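WYL1 (Ruminococcus sp., PDB 6OAW) is a WYL-domain accessory protein that plays a modulatory role in the Type VI-D CRISPR-Cas system. Local coordinates at residues V17-E22 / D140-L145; A120-T125 / K155-T160; S243-A248 / D255-S260; N344-P349 / Y355-F360. One frame throughout, in Å; residues are numbered along the deposited sequence.

Interaction 1 of 4, residues V17-E22 / D140-L145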
loop_
_atom_site.group_PDB
_atom_site.type_symbol
_atom_site.label_atom_id
_atom_site.label_comp_id
_atom_site.label_asym_id
_atom_site.label_seq_id
_atom_site.Cartn_x
_atom_site.Cartn_y
_atom_site.Cartn_z
ATOM N N VAL B 17 -19.415 30.139 -29.555
ATOM C CA VAL B 17 -18.028 30.348 -30.079
ATOM C C VAL B 17 -17.313 29.000 -30.034
ATOM O O VAL B 17 -17.426 28.294 -29.041
ATOM C CB VAL B 17 -17.277 31.429 -29.276
ATOM N N PRO B 18 -16.606 28.559 -31.098
ATOM C CA PRO B 18 -15.750 27.372 -31.014
ATOM C C PRO B 18 -14.931 27.308 -29.711
ATOM O O PRO B 18 -14.410 28.307 -29.309
ATOM C CB PRO B 18 -14.830 27.549 -32.239
ATOM C CG PRO B 18 -15.699 28.250 -33.261
ATOM C CD PRO B 18 -16.622 29.137 -32.448
ATOM N N TYR B 19 -14.840 26.148 -29.070
ATOM C CA TYR B 19 -14.029 25.957 -27.831
ATOM C C TYR B 19 -12.532 25.852 -28.170
ATOM O O TYR B 19 -12.177 25.109 -29.081
ATOM C CB TYR B 19 -14.485 24.715 -27.066
ATOM C CG TYR B 19 -13.647 24.434 -25.842
ATOM C CD1 TYR B 19 -13.677 25.281 -24.745
ATOM C CD2 TYR B 19 -12.780 23.360 -25.806
ATOM C CE1 TYR B 19 -12.880 25.054 -23.635
ATOM C CE2 TYR B 19 -11.991 23.111 -24.699
ATOM C CZ TYR B 19 -12.030 23.964 -23.614
ATOM O OH TYR B 19 -11.243 23.686 -22.529
ATOM N N ILE B 20 -11.670 26.569 -27.453
ATOM C CA ILE B 20 -10.187 26.395 -27.528
ATOM C C ILE B 20 -9.722 25.870 -26.169
ATOM O O ILE B 20 -10.006 26.547 -25.175
ATOM C CB ILE B 20 -9.482 27.712 -27.903
ATOM N N ALA B 21 -9.070 24.708 -26.145
ATOM C CA ALA B 21 -8.590 24.005 -24.933
ATOM C C ALA B 21 -7.573 24.866 -24.186
ATOM O O ALA B 21 -6.521 25.138 -24.751
ATOM C CB ALA B 21 -7.994 22.667 -25.305
ATOM N N GLU B 22 -7.891 25.258 -22.953
ATOM C CA GLU B 22 -6.915 25.898 -22.028
ATOM C C GLU B 22 -6.150 24.809 -21.259
ATOM O O GLU B 22 -6.735 23.744 -21.007
ATOM C CB GLU B 22 -7.628 26.900 -21.112
ATOM C CG GLU B 22 -8.347 26.302 -19.916
ATOM C CD GLU B 22 -8.952 27.375 -19.026
ATOM O OE1 GLU B 22 -8.775 28.556 -19.338
ATOM O OE2 GLU B 22 -9.598 27.035 -18.030
ATOM N N ASP B 140 -15.530 18.499 -23.029
ATOM C CA ASP B 140 -16.391 17.736 -22.078
ATOM C C ASP B 140 -15.942 18.020 -20.643
ATOM O O ASP B 140 -16.825 18.277 -19.807
ATOM C CB ASP B 140 -16.418 16.232 -22.368
ATOM C CG ASP B 140 -17.231 15.888 -23.601
ATOM O OD1 ASP B 140 -18.003 16.748 -24.047
ATOM O OD2 ASP B 140 -17.061 14.788 -24.136
ATOM N N LEU B 141 -14.634 18.018 -20.373
ATOM C CA LEU B 141 -14.106 18.308 -19.014
ATOM C C LEU B 141 -14.373 19.778 -18.685
ATOM O O LEU B 141 -14.722 20.063 -17.536
ATOM C CB LEU B 141 -12.615 17.982 -18.894
ATOM C CG LEU B 141 -12.044 18.188 -17.484
ATOM C CD1 LEU B 141 -12.780 17.352 -16.445
ATOM C CD2 LEU B 141 -10.564 17.865 -17.427
ATOM N N TYR B 142 -14.242 20.691 -19.644
ATOM C CA TYR B 142 -14.492 22.130 -19.383
ATOM C C TYR B 142 -15.919 22.298 -18.868
ATOM O O TYR B 142 -16.102 23.006 -17.862
ATOM C CB TYR B 142 -14.261 23.027 -20.604
ATOM C CG TYR B 142 -14.326 24.485 -20.221
ATOM C CD1 TYR B 142 -15.546 25.137 -20.143
ATOM C CD2 TYR B 142 -13.194 25.167 -19.804
ATOM C CE1 TYR B 142 -15.628 26.457 -19.732
ATOM C CE2 TYR B 142 -13.262 26.479 -19.373
ATOM C CZ TYR B 142 -14.484 27.122 -19.333
ATOM O OH TYR B 142 -14.553 28.410 -18.902
ATOM N N ASP B 143 -16.883 21.661 -19.544
ATOM C CA ASP B 143 -18.338 21.788 -19.243
ATOM C C ASP B 143 -18.639 21.138 -17.885
ATOM O O ASP B 143 -19.489 21.685 -17.183
ATOM C CB ASP B 143 -19.193 21.272 -20.406
ATOM C CG ASP B 143 -19.122 22.176 -21.627
ATOM O OD1 ASP B 143 -18.757 23.363 -21.468
ATOM O OD2 ASP B 143 -19.412 21.691 -22.730
ATOM N N THR B 144 -17.938 20.073 -17.496
ATOM C CA THR B 144 -18.065 19.471 -16.134
ATOM C C THR B 144 -17.515 20.456 -15.094
ATOM O O THR B 144 -18.202 20.709 -14.103
ATOM C CB THR B 144 -17.383 18.100 -16.043
ATOM O OG1 THR B 144 -18.026 17.216 -16.957
ATOM C CG2 THR B 144 -17.441 17.500 -14.656
ATOM N N LEU B 145 -16.329 21.018 -15.324
ATOM C CA LEU B 145 -15.661 21.898 -14.330
ATOM C C LEU B 145 -16.357 23.260 -14.245
ATOM O O LEU B 145 -16.034 24.017 -13.305
ATOM C CB LEU B 145 -14.197 22.058 -14.728
ATOM C CG LEU B 145 -13.342 20.803 -14.607
ATOM C CD1 LEU B 145 -11.949 21.076 -15.129
ATOM C CD2 LEU B 145 -13.251 20.338 -13.177
#
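Tyr142, on helix 139-145, meets Tyr19 in the loop that precedes strand 23-28, and the contact can be read outward along the helix residue. Tyr142 CB lies 3.6 Å from the hydroxyl oxygen of Tyr19, Tyr19 OH. One atom further, Tyr142 CG is 3.8 Å from Tyr19 CE1, while Tyr142 CD2 touches both Tyr19 CE1 and, at 3.7 Å, Tyr19 OH. The two rings are inclined at 49° with centroids 5.4 Å apart, an oblique pairing. Farther out, Tyr142 CE2 has Glu22 OE2 3.9 Å away in the plane of the ring, so the carboxylate faces a C-H edge. The hydroxyl of Tyr142 passes beyond both residues to the carbonyl of Pro11. On the other side, CG of Tyr19 stands opposite the backbone nitrogen (chi1 177°), which sends the ring across to the helix and lets Tyr19 OH bond the carbonyl of Ile137. A leucine in place of Tyr19 would probably leave that carbonyl without its phenolic partner and open a gap beside CB of Tyr142. The chemistry is thus divided: ring carbons supply the packing between loop and helix, while each hydroxyl is satisfied by a backbone carbonyl outside the two segments.

Interaction 2 of 4, residues A120-T125 / K155-T160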
loop_
_atom_site.group_PDB
_atom_site.type_symbol
_atom_site.label_atom_id
_atom_site.label_comp_id
_atom_site.label_asym_id
_atom_site.label_seq_id
_atom_site.Cartn_x
_atom_site.Cartn_y
_atom_site.Cartn_z
ATOM N N ALA B 120 -9.293 21.771 5.424
ATOM C CA ALA B 120 -8.038 21.815 6.215
ATOM C C ALA B 120 -7.054 20.775 5.675
ATOM O O ALA B 120 -5.863 21.091 5.631
ATOM C CB ALA B 120 -8.301 21.624 7.689
ATOM N N LYS B 121 -7.534 19.600 5.261
ATOM C CA LYS B 121 -6.678 18.471 4.818
ATOM C C LYS B 121 -5.989 18.772 3.475
ATOM O O LYS B 121 -4.768 18.507 3.389
ATOM C CB LYS B 121 -7.499 17.195 4.651
ATOM C CG LYS B 121 -6.686 15.951 4.331
ATOM C CD LYS B 121 -7.367 15.079 3.339
ATOM C CE LYS B 121 -6.731 13.713 3.256
ATOM N NZ LYS B 121 -7.549 12.797 2.433
ATOM N N TYR B 122 -6.723 19.283 2.479
ATOM C CA TYR B 122 -6.194 19.628 1.131
ATOM C C TYR B 122 -5.710 21.089 1.077
ATOM O O TYR B 122 -5.298 21.502 0.004
ATOM C CB TYR B 122 -7.246 19.316 0.057
ATOM C CG TYR B 122 -7.597 17.850 -0.044
ATOM C CD1 TYR B 122 -6.649 16.906 -0.410
ATOM C CD2 TYR B 122 -8.877 17.398 0.239
ATOM C CE1 TYR B 122 -6.961 15.555 -0.480
ATOM C CE2 TYR B 122 -9.210 16.054 0.183
ATOM C CZ TYR B 122 -8.249 15.127 -0.194
ATOM O OH TYR B 122 -8.584 13.804 -0.245
ATOM N N GLU B 123 -5.729 21.834 2.191
ATOM C CA GLU B 123 -5.218 23.237 2.277
ATOM C C GLU B 123 -3.873 23.282 3.027
ATOM O O GLU B 123 -3.366 24.408 3.207
ATOM C CB GLU B 123 -6.206 24.176 2.977
ATOM N N LYS B 124 -3.310 22.136 3.453
ATOM C CA LYS B 124 -2.037 22.085 4.234
ATOM C C LYS B 124 -0.857 22.220 3.248
ATOM O O LYS B 124 -0.658 21.271 2.448
ATOM C CB LYS B 124 -1.972 20.810 5.087
ATOM N N THR B 125 -0.156 23.371 3.264
ATOM C CA THR B 125 1.064 23.669 2.451
ATOM C C THR B 125 2.119 22.595 2.764
ATOM O O THR B 125 2.347 22.339 3.963
ATOM C CB THR B 125 1.584 25.092 2.708
ATOM N N LYS B 155 -16.692 24.375 -2.697
ATOM C CA LYS B 155 -16.602 24.886 -1.307
ATOM C C LYS B 155 -15.332 24.359 -0.640
ATOM O O LYS B 155 -14.596 25.162 -0.054
ATOM C CB LYS B 155 -17.840 24.483 -0.498
ATOM C CG LYS B 155 -19.105 25.306 -0.753
ATOM C CD LYS B 155 -20.254 24.823 0.127
ATOM C CE LYS B 155 -21.599 25.411 -0.243
ATOM N NZ LYS B 155 -22.090 26.324 0.809
ATOM N N VAL B 156 -15.064 23.058 -0.751
ATOM C CA VAL B 156 -13.868 22.418 -0.115
ATOM C C VAL B 156 -12.581 23.033 -0.674
ATOM O O VAL B 156 -11.647 23.258 0.131
ATOM C CB VAL B 156 -13.885 20.891 -0.276
ATOM C CG1 VAL B 156 -12.521 20.282 0.038
ATOM C CG2 VAL B 156 -14.962 20.269 0.629
ATOM N N TYR B 157 -12.523 23.273 -1.985
ATOM C CA TYR B 157 -11.269 23.701 -2.673
ATOM C C TYR B 157 -11.319 25.218 -2.944
ATOM O O TYR B 157 -10.461 25.699 -3.698
ATOM C CB TYR B 157 -11.046 22.833 -3.916
ATOM C CG TYR B 157 -10.932 21.360 -3.610
ATOM C CD1 TYR B 157 -9.872 20.861 -2.864
ATOM C CD2 TYR B 157 -11.883 20.462 -4.059
ATOM C CE1 TYR B 157 -9.752 19.513 -2.568
ATOM C CE2 TYR B 157 -11.795 19.110 -3.753
ATOM C CZ TYR B 157 -10.718 18.635 -3.022
ATOM O OH TYR B 157 -10.625 17.311 -2.720
ATOM N N SER B 158 -12.261 25.938 -2.309
ATOM C CA SER B 158 -12.468 27.405 -2.444
ATOM C C SER B 158 -12.354 27.829 -3.916
ATOM O O SER B 158 -11.500 28.674 -4.208
ATOM C CB SER B 158 -11.481 28.160 -1.580
ATOM O OG SER B 158 -11.542 27.688 -0.242
ATOM N N LEU B 159 -13.128 27.208 -4.815
ATOM C CA LEU B 159 -13.242 27.580 -6.256
ATOM C C LEU B 159 -11.882 27.501 -6.980
ATOM O O LEU B 159 -11.790 28.058 -8.080
ATOM C CB LEU B 159 -13.813 29.002 -6.347
ATOM C CG LEU B 159 -15.147 29.215 -5.622
ATOM C CD1 LEU B 159 -15.423 30.684 -5.342
ATOM C CD2 LEU B 159 -16.294 28.608 -6.409
ATOM N N THR B 160 -10.868 26.820 -6.435
ATOM C CA THR B 160 -9.496 26.820 -7.012
ATOM C C THR B 160 -9.227 25.496 -7.721
ATOM O O THR B 160 -8.907 24.507 -7.031
ATOM C CB THR B 160 -8.453 27.088 -5.930
ATOM O OG1 THR B 160 -8.889 28.221 -5.178
ATOM C CG2 THR B 160 -7.089 27.329 -6.529
#
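Tyr122 and Tyr157 bring together the ends of two helices, and the first segment prepares the meeting one residue earlier. The side chain of Lys121 runs alongside its neighbour: its CD rests 3.6 Å above one face of the Tyr122 ring, toward the rim, and Lys121 NZ bonds Tyr122 OH at 3.0 Å. The opposite face of that ring receives the hydroxyl of Tyr157, whose OH lies 3.4 Å from Tyr122 CD2 and nearly as close to Tyr122 CE2. At the root of the side chain, Tyr122 CB is 3.6 Å from Tyr157 CE1, so the contact runs from CB out along one side of the ring. The planes are inclined at 49°, an oblique pairing. With CG of Tyr122 turned away from its own carbonyl carbon (chi1 -63°), the ring leans toward Tyr157. A serine here would probably open a gap beside the hydroxyl of Tyr157, where the ring had lain, and leave Lys121 NZ without its phenolic acceptor. Tyr157 OH itself is held by the carbonyl of Ala89, and Val156 CG1 covers one face of the Tyr157 ring. Just beyond, a Schellman motif with Ser158 at C-prime closes helix 151-156. The pair therefore fills the junction where helix 104-122 and helix 151-156 end, with Ala167 of helix 161-172 touching both tyrosine side chains.

Interaction 3 of 4, residues S243-A248 / D255-S260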
loop_
_atom_site.group_PDB
_atom_site.type_symbol
_atom_site.label_atom_id
_atom_site.label_comp_id
_atom_site.label_asym_id
_atom_site.label_seq_id
_atom_site.Cartn_x
_atom_site.Cartn_y
_atom_site.Cartn_z
ATOM N N SER B 243 -17.399 -18.542 -20.043
ATOM C CA SER B 243 -16.869 -18.141 -21.368
ATOM C C SER B 243 -16.896 -19.328 -22.336
ATOM O O SER B 243 -16.815 -20.482 -21.870
ATOM C CB SER B 243 -15.506 -17.594 -21.220
ATOM O OG SER B 243 -14.893 -17.431 -22.490
ATOM N N ASP B 244 -17.017 -19.038 -23.634
ATOM C CA ASP B 244 -17.031 -20.050 -24.720
ATOM C C ASP B 244 -15.650 -20.090 -25.388
ATOM O O ASP B 244 -15.522 -20.722 -26.430
ATOM C CB ASP B 244 -18.161 -19.747 -25.708
ATOM C CG ASP B 244 -17.854 -18.585 -26.643
ATOM O OD1 ASP B 244 -16.813 -17.930 -26.436
ATOM O OD2 ASP B 244 -18.630 -18.373 -27.601
ATOM N N GLU B 245 -14.636 -19.451 -24.809
ATOM C CA GLU B 245 -13.302 -19.344 -25.446
ATOM C C GLU B 245 -12.662 -20.736 -25.509
ATOM O O GLU B 245 -12.154 -21.085 -26.592
ATOM C CB GLU B 245 -12.402 -18.351 -24.715
ATOM C CG GLU B 245 -11.126 -18.049 -25.481
ATOM C CD GLU B 245 -10.203 -17.029 -24.834
ATOM O OE1 GLU B 245 -10.551 -16.524 -23.752
ATOM O OE2 GLU B 245 -9.138 -16.757 -25.427
ATOM N N LYS B 246 -12.672 -21.477 -24.404
ATOM C CA LYS B 246 -11.834 -22.696 -24.212
ATOM C C LYS B 246 -12.294 -23.816 -25.169
ATOM O O LYS B 246 -11.451 -24.640 -25.572
ATOM C CB LYS B 246 -11.856 -23.127 -22.739
ATOM N N SER B 247 -13.577 -23.838 -25.532
ATOM C CA SER B 247 -14.174 -24.813 -26.479
ATOM C C SER B 247 -14.311 -24.160 -27.860
ATOM O O SER B 247 -14.887 -24.787 -28.756
ATOM C CB SER B 247 -15.494 -25.295 -25.970
ATOM O OG SER B 247 -16.379 -24.198 -25.901
ATOM N N ALA B 248 -13.830 -22.924 -28.012
ATOM C CA ALA B 248 -13.823 -22.173 -29.294
ATOM C C ALA B 248 -15.255 -22.026 -29.821
ATOM O O ALA B 248 -15.504 -22.465 -30.948
ATOM C CB ALA B 248 -12.934 -22.876 -30.306
ATOM N N ASP B 255 -14.542 -19.336 -16.078
ATOM C CA ASP B 255 -13.170 -18.816 -16.275
ATOM C C ASP B 255 -13.010 -17.504 -15.510
ATOM O O ASP B 255 -14.021 -16.987 -14.937
ATOM C CB ASP B 255 -12.863 -18.677 -17.764
ATOM C CG ASP B 255 -11.432 -19.004 -18.123
ATOM O OD1 ASP B 255 -10.531 -18.712 -17.301
ATOM O OD2 ASP B 255 -11.225 -19.562 -19.220
ATOM N N SER B 256 -11.764 -17.021 -15.486
ATOM C CA SER B 256 -11.354 -15.742 -14.868
ATOM C C SER B 256 -10.474 -14.940 -15.834
ATOM O O SER B 256 -9.305 -15.375 -16.091
ATOM C CB SER B 256 -10.674 -16.044 -13.545
ATOM O OG SER B 256 -10.236 -14.857 -12.892
ATOM N N TYR B 257 -10.982 -13.790 -16.306
ATOM C CA TYR B 257 -10.296 -12.854 -17.222
ATOM C C TYR B 257 -9.827 -11.602 -16.467
ATOM O O TYR B 257 -10.660 -10.932 -15.841
ATOM C CB TYR B 257 -11.227 -12.427 -18.361
ATOM C CG TYR B 257 -11.543 -13.509 -19.344
ATOM C CD1 TYR B 257 -12.530 -14.441 -19.089
ATOM C CD2 TYR B 257 -10.782 -13.661 -20.495
ATOM C CE1 TYR B 257 -12.811 -15.458 -19.993
ATOM C CE2 TYR B 257 -11.040 -14.673 -21.402
ATOM C CZ TYR B 257 -12.055 -15.570 -21.147
ATOM O OH TYR B 257 -12.282 -16.571 -22.024
ATOM N N ARG B 258 -8.549 -11.248 -16.583
ATOM C CA ARG B 258 -8.054 -9.899 -16.175
ATOM C C ARG B 258 -8.937 -8.847 -16.859
ATOM O O ARG B 258 -9.095 -8.925 -18.100
ATOM C CB ARG B 258 -6.597 -9.710 -16.613
ATOM C CG ARG B 258 -5.591 -10.540 -15.826
ATOM C CD ARG B 258 -5.057 -9.792 -14.623
ATOM N NE ARG B 258 -4.523 -8.545 -15.143
ATOM C CZ ARG B 258 -3.272 -8.302 -15.478
ATOM N NH1 ARG B 258 -2.964 -7.120 -15.992
ATOM N NH2 ARG B 258 -2.326 -9.186 -15.242
ATOM N N ILE B 259 -9.512 -7.899 -16.123
ATOM C CA ILE B 259 -10.358 -6.871 -16.783
ATOM C C ILE B 259 -9.501 -6.046 -17.747
ATOM O O ILE B 259 -10.073 -5.504 -18.729
ATOM C CB ILE B 259 -11.138 -5.985 -15.798
ATOM C CG1 ILE B 259 -10.240 -4.990 -15.071
ATOM C CG2 ILE B 259 -11.978 -6.829 -14.847
ATOM C CD1 ILE B 259 -11.019 -4.050 -14.182
ATOM N N SER B 260 -8.190 -5.979 -17.528
ATOM C CA SER B 260 -7.263 -5.218 -18.397
ATOM C C SER B 260 -7.065 -5.911 -19.757
ATOM O O SER B 260 -6.535 -5.249 -20.644
ATOM C CB SER B 260 -5.948 -4.948 -17.703
ATOM O OG SER B 260 -5.273 -6.154 -17.364
#
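Tyr257 OH stands between two side chains of the 243-248 segment, giving its proton to Glu245 OE1 and accepting one from Ser243 OG. The first bond is modelled at 2.4 Å, very short, and its exact length deserves caution; the second, from Ser243 OG to Tyr257 OH, measures 2.8 Å. Glu245 OE1 approaches the phenol in the plane of its ring, and carboxylate and ring are nearly coplanar, 13° apart. The other carboxylate oxygen, Glu245 OE2, forms a salt bridge with Arg219, which probably helps to keep the acid charged and may partly offset the like charge of Asp255. Ser243 OG is used twice, since it also accepts from Glu245 N at 3.1 Å, an ST turn with an N-H...O angle of 156° that draws the glutamate back toward the tyrosine. The extended Glu245 chain, with CG opposite the backbone nitrogen (chi1 -170°), then carries the acid to the phenol. Outward from this polar knot, Ser243 CB packs 3.7 Å from Tyr257 CE1, and Asp255 CB completes the contact with Ser243. Tyr214 adds an edge-to-face ring contact with Tyr257, and Ile221 touches both Ser243 and Tyr257. The arrangement belongs to a beta hairpin: strands 237-243 and 253-258 pair antiparallel, and a tyrosine from the returning strand ties down the start of the connecting loop, in a sheet that is probably part of the WYL domain.

Interaction 4 of 4, residues N344-P349 / Y355-F360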
loop_
_atom_site.group_PDB
_atom_site.type_symbol
_atom_site.label_atom_id
_atom_site.label_comp_id
_atom_site.label_asym_id
_atom_site.label_seq_id
_atom_site.Cartn_x
_atom_site.Cartn_y
_atom_site.Cartn_z
ATOM N N ASN B 344 6.748 -33.875 -0.623
ATOM C CA ASN B 344 5.352 -33.450 -0.370
ATOM C C ASN B 344 4.666 -33.288 -1.718
ATOM O O ASN B 344 5.324 -32.853 -2.684
ATOM C CB ASN B 344 5.310 -32.149 0.430
ATOM C CG ASN B 344 5.943 -32.296 1.799
ATOM O OD1 ASN B 344 5.243 -32.515 2.765
ATOM N ND2 ASN B 344 7.252 -32.183 1.896
ATOM N N GLU B 345 3.397 -33.648 -1.784
ATOM C CA GLU B 345 2.573 -33.558 -3.009
ATOM C C GLU B 345 1.733 -32.286 -2.921
ATOM O O GLU B 345 0.930 -32.141 -1.994
ATOM C CB GLU B 345 1.701 -34.801 -3.175
ATOM C CG GLU B 345 2.542 -36.046 -3.374
ATOM C CD GLU B 345 1.836 -37.226 -4.015
ATOM O OE1 GLU B 345 0.616 -37.312 -3.877
ATOM O OE2 GLU B 345 2.521 -38.020 -4.679
ATOM N N PHE B 346 1.909 -31.406 -3.892
ATOM C CA PHE B 346 1.119 -30.168 -4.017
ATOM C C PHE B 346 0.121 -30.435 -5.121
ATOM O O PHE B 346 0.491 -31.179 -6.045
ATOM C CB PHE B 346 2.057 -28.973 -4.189
ATOM C CG PHE B 346 2.774 -28.621 -2.914
ATOM C CD1 PHE B 346 3.998 -29.180 -2.619
ATOM C CD2 PHE B 346 2.212 -27.739 -1.993
ATOM C CE1 PHE B 346 4.663 -28.863 -1.437
ATOM C CE2 PHE B 346 2.872 -27.426 -0.809
ATOM C CZ PHE B 346 4.088 -28.003 -0.523
ATOM N N ILE B 347 -1.110 -29.964 -4.947
ATOM C CA ILE B 347 -2.232 -30.195 -5.900
ATOM C C ILE B 347 -2.619 -28.865 -6.542
ATOM O O ILE B 347 -3.466 -28.874 -7.459
ATOM C CB ILE B 347 -3.434 -30.883 -5.214
ATOM C CG1 ILE B 347 -3.930 -30.138 -3.973
ATOM C CG2 ILE B 347 -3.117 -32.339 -4.888
ATOM C CD1 ILE B 347 -5.411 -30.441 -3.660
ATOM N N SER B 348 -2.054 -27.753 -6.078
ATOM C CA SER B 348 -2.191 -26.445 -6.757
ATOM C C SER B 348 -1.650 -26.607 -8.168
ATOM O O SER B 348 -0.795 -27.443 -8.406
ATOM C CB SER B 348 -1.445 -25.339 -6.045
ATOM O OG SER B 348 -1.821 -25.277 -4.684
ATOM N N PRO B 349 -2.100 -25.793 -9.137
ATOM C CA PRO B 349 -1.547 -25.860 -10.487
ATOM C C PRO B 349 -0.020 -25.824 -10.480
ATOM O O PRO B 349 0.604 -25.107 -9.700
ATOM C CB PRO B 349 -2.153 -24.624 -11.161
ATOM C CG PRO B 349 -3.463 -24.412 -10.419
ATOM C CD PRO B 349 -3.168 -24.792 -8.986
ATOM N N TYR B 355 6.233 -20.943 -9.194
ATOM C CA TYR B 355 6.350 -19.520 -8.773
ATOM C C TYR B 355 6.564 -19.449 -7.256
ATOM O O TYR B 355 7.153 -18.479 -6.790
ATOM C CB TYR B 355 5.155 -18.641 -9.166
ATOM C CG TYR B 355 4.952 -18.402 -10.639
ATOM C CD1 TYR B 355 5.969 -18.605 -11.556
ATOM C CD2 TYR B 355 3.749 -17.915 -11.111
ATOM C CE1 TYR B 355 5.787 -18.337 -12.905
ATOM C CE2 TYR B 355 3.543 -17.660 -12.453
ATOM C CZ TYR B 355 4.568 -17.870 -13.352
ATOM O OH TYR B 355 4.378 -17.589 -14.674
ATOM N N TYR B 356 6.182 -20.471 -6.492
ATOM C CA TYR B 356 6.392 -20.431 -5.026
ATOM C C TYR B 356 7.786 -20.931 -4.637
ATOM O O TYR B 356 8.449 -20.303 -3.786
ATOM C CB TYR B 356 5.360 -21.266 -4.294
ATOM C CG TYR B 356 5.419 -21.086 -2.809
ATOM C CD1 TYR B 356 4.996 -19.913 -2.213
ATOM C CD2 TYR B 356 5.969 -22.061 -1.994
ATOM C CE1 TYR B 356 5.048 -19.751 -0.841
ATOM C CE2 TYR B 356 6.060 -21.894 -0.622
ATOM C CZ TYR B 356 5.579 -20.743 -0.040
ATOM O OH TYR B 356 5.639 -20.575 1.320
ATOM N N PHE B 357 8.202 -22.066 -5.209
ATOM C CA PHE B 357 9.431 -22.759 -4.767
ATOM C C PHE B 357 10.651 -22.317 -5.590
ATOM O O PHE B 357 11.753 -22.740 -5.235
ATOM C CB PHE B 357 9.201 -24.259 -4.751
ATOM C CG PHE B 357 8.289 -24.712 -3.652
ATOM C CD1 PHE B 357 8.675 -24.590 -2.332
ATOM C CD2 PHE B 357 7.058 -25.290 -3.941
ATOM C CE1 PHE B 357 7.836 -25.047 -1.327
ATOM C CE2 PHE B 357 6.213 -25.709 -2.930
ATOM C CZ PHE B 357 6.611 -25.603 -1.627
ATOM N N ASN B 358 10.488 -21.471 -6.609
ATOM C CA ASN B 358 11.652 -20.992 -7.396
ATOM C C ASN B 358 12.661 -20.252 -6.499
ATOM O O ASN B 358 13.838 -20.243 -6.879
ATOM C CB ASN B 358 11.250 -20.151 -8.609
ATOM C CG ASN B 358 10.468 -18.898 -8.281
ATOM O OD1 ASN B 358 10.351 -18.533 -7.111
ATOM N ND2 ASN B 358 9.976 -18.237 -9.321
ATOM N N LYS B 359 12.251 -19.683 -5.354
ATOM C CA LYS B 359 13.178 -18.992 -4.423
ATOM C C LYS B 359 13.670 -19.906 -3.297
ATOM O O LYS B 359 14.380 -19.437 -2.446
ATOM C CB LYS B 359 12.525 -17.749 -3.830
ATOM C CG LYS B 359 11.208 -18.004 -3.103
ATOM C CD LYS B 359 10.634 -16.813 -2.460
ATOM C CE LYS B 359 9.232 -17.077 -1.988
ATOM N NZ LYS B 359 8.378 -17.498 -3.117
ATOM N N PHE B 360 13.365 -21.194 -3.281
ATOM C CA PHE B 360 13.685 -22.057 -2.110
ATOM C C PHE B 360 15.021 -22.776 -2.276
ATOM O O PHE B 360 15.502 -23.268 -1.284
ATOM C CB PHE B 360 12.580 -23.082 -1.904
ATOM C CG PHE B 360 11.458 -22.636 -1.014
ATOM C CD1 PHE B 360 10.623 -21.590 -1.383
ATOM C CD2 PHE B 360 11.201 -23.300 0.174
ATOM C CE1 PHE B 360 9.566 -21.216 -0.565
ATOM C CE2 PHE B 360 10.171 -22.894 0.998
ATOM C CZ PHE B 360 9.351 -21.858 0.626
#
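Phe346 offers a face and Phe357 an edge: the two form a T-shaped pair with centroids 5.2 Å apart and planes at 61°. Phe357 CE2 sits 3.8 Å above the plane of Phe346, displaced toward the rim, and the nearest carbons are the two CZ atoms, Phe346 CZ and Phe357 CZ, at 3.7 Å. The Phe357 ring is enclosed on further sides by its own segment. Over the centre of one of its faces lies Tyr356 CD2, 3.5 Å above the plane. At the edge across the ring from CE2, Phe357 CD1 in turn points into the face of Phe360, 3.5 Å above its centre. Phe357 thus presents opposite edges to two phenylalanine faces. Its CG is set opposite the carbonyl carbon (chi1 -71°), which directs the ring from the end of helix 350-357 to strand 342-346. Beyond the pair, Pro330, Leu332 and Val312 touch Phe346, while Leu314 and Phe322 touch Phe357, so the rings join the helix to the three-stranded sheet and to helix 316-324. The hydroxyl of Tyr356 bonds the carbonyl of Ile325 while its ring packs on Phe357, and Lys359 NZ reaches Tyr356 O at 2.9 Å. Between Phe346 and Phe357 the chemistry is wholly hydrocarbon: strand and helix are joined here by burial and C-H to pi contact, with no polar bond between the two segments.

In the fold
The four contacts follow the chain from the N-terminal region to the C-terminal one. Interactions 1 and 2 cross along the chain, their segments alternating in sequence, though their nearest atoms stay about 8 Å apart; their centres are 24 Å apart, on successive helices 139-145 and 151-156. Interaction 3 comes later, in the antiparallel sheet containing strands 237-243 and 253-258, its centre 40 Å from that of interaction 1. Interaction 4 closes the series at the three-stranded sheet, its centre 25 Å from that of interaction 3. Interactions 1 and 2 thus join distant parts of a largely helical N-terminal region, whereas 3 and 4 close short spans in a central sheet and a C-terminal part.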